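Local coordinates for topoisomerase I-like protein (Leishmania donovani, PDB 2B9S) that probably relaxes supercoiled DNA as the large subunit of a heterodimeric type IB topoisomerase, nicking one strand and resealing it, at residues L175-Q180 with R219-G224. Numbering follows the deposited sequence.
Sequences LKVRVQ and RDSVAG. With nucleotides of chain C.
Val-177 gives its backbone N-H to Ser-221, the donor N lying 2.9 Å from OG in a nearly straight bond (166°). Serine suits this place because its short side chain points toward segment 175-180 and carries an acceptor; chi1 of 67° sets OG between its own N and carbonyl carbon. The tight, buried part lies beside this bond, where Lys-176 lays its aliphatic stem over the turn: CB is 3.8 Å from CG2 of Val-222, a compact apolar partner, and CG is 3.2 Å from OD1 of Asp-220, the two side chains crossing at about a right angle. The aspartate also serves its own turn, OD2 accepting a weak hydrogen bond from N of Val-222. This turn is the hairpin connection between strands 216-219 and 226-229 in the DNA-binding region of this type IB topoisomerase, docked here against the end of strand 175-176. Lysine supplies both an apolar stem for Val-222 and a charged end: NZ donates a hydrogen bond to OP1 of DA13 of chain C, 3.0 Å away, and forms a salt bridge with Glu-158. On the more open side Val-177 is exposed, its CG2 touching CB of Ser-221 at 3.7 Å. There a water bridges the backbones, donating to O of Val-177 and accepting from N of Ser-221.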
loop_
_atom_site.group_PDB
_atom_site.type_symbol
_atom_site.label_atom_id
_atom_site.label_comp_id
_atom_site.label_asym_id
_atom_site.label_seq_id
_atom_site.Cartn_x
_atom_site.Cartn_y
_atom_site.Cartn_z
ATOM N N LEU D 175 -14.973 14.551 1.061
ATOM C CA LEU D 175 -15.139 14.311 -0.370
ATOM C C LEU D 175 -13.815 14.297 -1.151
ATOM O O LEU D 175 -13.031 15.261 -1.119
ATOM C CB LEU D 175 -16.152 15.285 -1.007
ATOM C CG LEU D 175 -16.486 15.204 -2.514
ATOM C CD1 LEU D 175 -17.118 13.898 -2.906
ATOM C CD2 LEU D 175 -17.375 16.385 -2.974
ATOM N N LYS D 176 -13.598 13.175 -1.834
ATOM C CA LYS D 176 -12.587 13.046 -2.855
ATOM C C LYS D 176 -13.272 13.433 -4.172
ATOM O O LYS D 176 -14.116 12.688 -4.679
ATOM C CB LYS D 176 -12.089 11.598 -2.896
ATOM C CG LYS D 176 -10.728 11.409 -3.534
ATOM C CD LYS D 176 -10.650 10.131 -4.382
ATOM C CE LYS D 176 -11.021 8.885 -3.655
ATOM N NZ LYS D 176 -10.522 7.647 -4.318
ATOM N N VAL D 177 -12.943 14.611 -4.703
ATOM C CA VAL D 177 -13.662 15.127 -5.873
ATOM C C VAL D 177 -13.275 14.446 -7.193
ATOM O O VAL D 177 -12.228 13.764 -7.292
ATOM C CB VAL D 177 -13.619 16.681 -5.997
ATOM C CG1 VAL D 177 -14.059 17.349 -4.689
ATOM C CG2 VAL D 177 -12.226 17.190 -6.463
ATOM N N ARG D 178 -14.155 14.608 -8.183
ATOM C CA ARG D 178 -13.941 14.118 -9.548
ATOM C C ARG D 178 -12.692 14.727 -10.165
ATOM O O ARG D 178 -12.536 15.941 -10.180
ATOM C CB ARG D 178 -15.159 14.424 -10.443
ATOM C CG ARG D 178 -15.137 13.663 -11.779
ATOM C CD ARG D 178 -16.445 13.805 -12.543
ATOM N NE ARG D 178 -17.575 13.128 -11.895
ATOM C CZ ARG D 178 -17.979 11.878 -12.115
ATOM N NH1 ARG D 178 -17.361 11.074 -12.975
ATOM N NH2 ARG D 178 -19.024 11.419 -11.451
ATOM N N VAL D 179 -11.812 13.860 -10.648
ATOM C CA VAL D 179 -10.624 14.255 -11.399
ATOM C C VAL D 179 -10.993 14.681 -12.840
ATOM O O VAL D 179 -11.601 13.915 -13.596
ATOM C CB VAL D 179 -9.588 13.105 -11.425
ATOM C CG1 VAL D 179 -8.266 13.561 -12.069
ATOM C CG2 VAL D 179 -9.355 12.569 -10.011
ATOM N N GLN D 180 -10.625 15.908 -13.203
ATOM C CA GLN D 180 -10.789 16.416 -14.580
ATOM C C GLN D 180 -9.496 16.233 -15.412
ATOM O O GLN D 180 -8.405 16.088 -14.848
ATOM C CB GLN D 180 -11.214 17.894 -14.565
ATOM C CG GLN D 180 -12.629 18.189 -13.956
ATOM C CD GLN D 180 -13.813 17.476 -14.657
ATOM O OE1 GLN D 180 -14.863 17.266 -14.047
ATOM N NE2 GLN D 180 -13.647 17.110 -15.920
ATOM N N ARG D 219 -3.193 15.267 -8.582
ATOM C CA ARG D 219 -3.104 15.556 -7.168
ATOM C C ARG D 219 -4.491 15.340 -6.544
ATOM O O ARG D 219 -5.484 15.929 -6.976
ATOM C CB ARG D 219 -2.571 16.974 -6.995
ATOM C CG ARG D 219 -2.210 17.349 -5.585
ATOM C CD ARG D 219 -1.462 18.671 -5.564
ATOM N NE ARG D 219 -0.142 18.564 -6.201
ATOM C CZ ARG D 219 0.961 18.195 -5.555
ATOM N NH1 ARG D 219 0.896 17.885 -4.253
ATOM N NH2 ARG D 219 2.123 18.131 -6.204
ATOM N N ASP D 220 -4.545 14.443 -5.569
ATOM C CA ASP D 220 -5.801 14.033 -4.929
ATOM C C ASP D 220 -6.342 15.114 -3.970
ATOM O O ASP D 220 -5.576 15.732 -3.250
ATOM C CB ASP D 220 -5.585 12.676 -4.236
ATOM C CG ASP D 220 -6.511 12.444 -3.063
ATOM O OD1 ASP D 220 -7.564 11.823 -3.286
ATOM O OD2 ASP D 220 -6.158 12.852 -1.919
ATOM N N SER D 221 -7.658 15.345 -3.980
ATOM C CA SER D 221 -8.246 16.483 -3.259
ATOM C C SER D 221 -8.361 16.339 -1.738
ATOM O O SER D 221 -8.475 17.345 -1.036
ATOM C CB SER D 221 -9.613 16.833 -3.833
ATOM O OG SER D 221 -10.541 15.794 -3.583
ATOM N N VAL D 222 -8.343 15.111 -1.229
ATOM C CA VAL D 222 -8.468 14.883 0.220
ATOM C C VAL D 222 -7.323 15.558 1.017
ATOM O O VAL D 222 -7.586 16.308 1.942
ATOM C CB VAL D 222 -8.591 13.376 0.561
ATOM C CG1 VAL D 222 -8.586 13.149 2.056
ATOM C CG2 VAL D 222 -9.855 12.778 -0.055
ATOM N N ALA D 223 -6.072 15.302 0.617
ATOM C CA ALA D 223 -4.867 15.779 1.313
ATOM C C ALA D 223 -3.769 16.266 0.334
ATOM O O ALA D 223 -2.648 16.593 0.764
ATOM C CB ALA D 223 -4.316 14.668 2.244
ATOM N N GLY D 224 -4.080 16.341 -0.964
ATOM C CA GLY D 224 -3.091 16.769 -1.975
ATOM C C GLY D 224 -2.064 15.706 -2.347
ATOM O O GLY D 224 -1.021 16.019 -2.907
ATOM P P DA C 13 -7.927 6.556 -1.569
ATOM O OP1 DA C 13 -9.379 6.715 -1.757
ATOM O OP2 DA C 13 -7.026 7.602 -2.015
ATOM O "O5'" DA C 13 -7.617 6.281 -0.012
ATOM C "C5'" DA C 13 -8.197 5.177 0.688
ATOM C "C4'" DA C 13 -7.136 4.557 1.574
ATOM O "O4'" DA C 13 -6.260 3.687 0.817
ATOM C "C3'" DA C 13 -6.209 5.555 2.262
ATOM O "O3'" DA C 13 -6.202 5.151 3.599
ATOM C "C2'" DA C 13 -4.855 5.430 1.511
ATOM C "C1'" DA C 13 -4.892 3.958 1.109
ATOM N N9 DA C 13 -4.123 3.647 -0.097
ATOM C C8 DA C 13 -4.326 4.233 -1.325
ATOM N N7 DA C 13 -3.508 3.804 -2.245
ATOM C C5 DA C 13 -2.741 2.842 -1.585
ATOM C C6 DA C 13 -1.677 2.010 -2.027
ATOM N N6 DA C 13 -1.245 1.990 -3.289
ATOM N N1 DA C 13 -1.094 1.190 -1.133
ATOM C C2 DA C 13 -1.555 1.184 0.146
ATOM N N3 DA C 13 -2.538 1.924 0.677
ATOM C C4 DA C 13 -3.096 2.743 -0.246
HETATM O O HOH W 1 -9.640 14.264 -6.297
#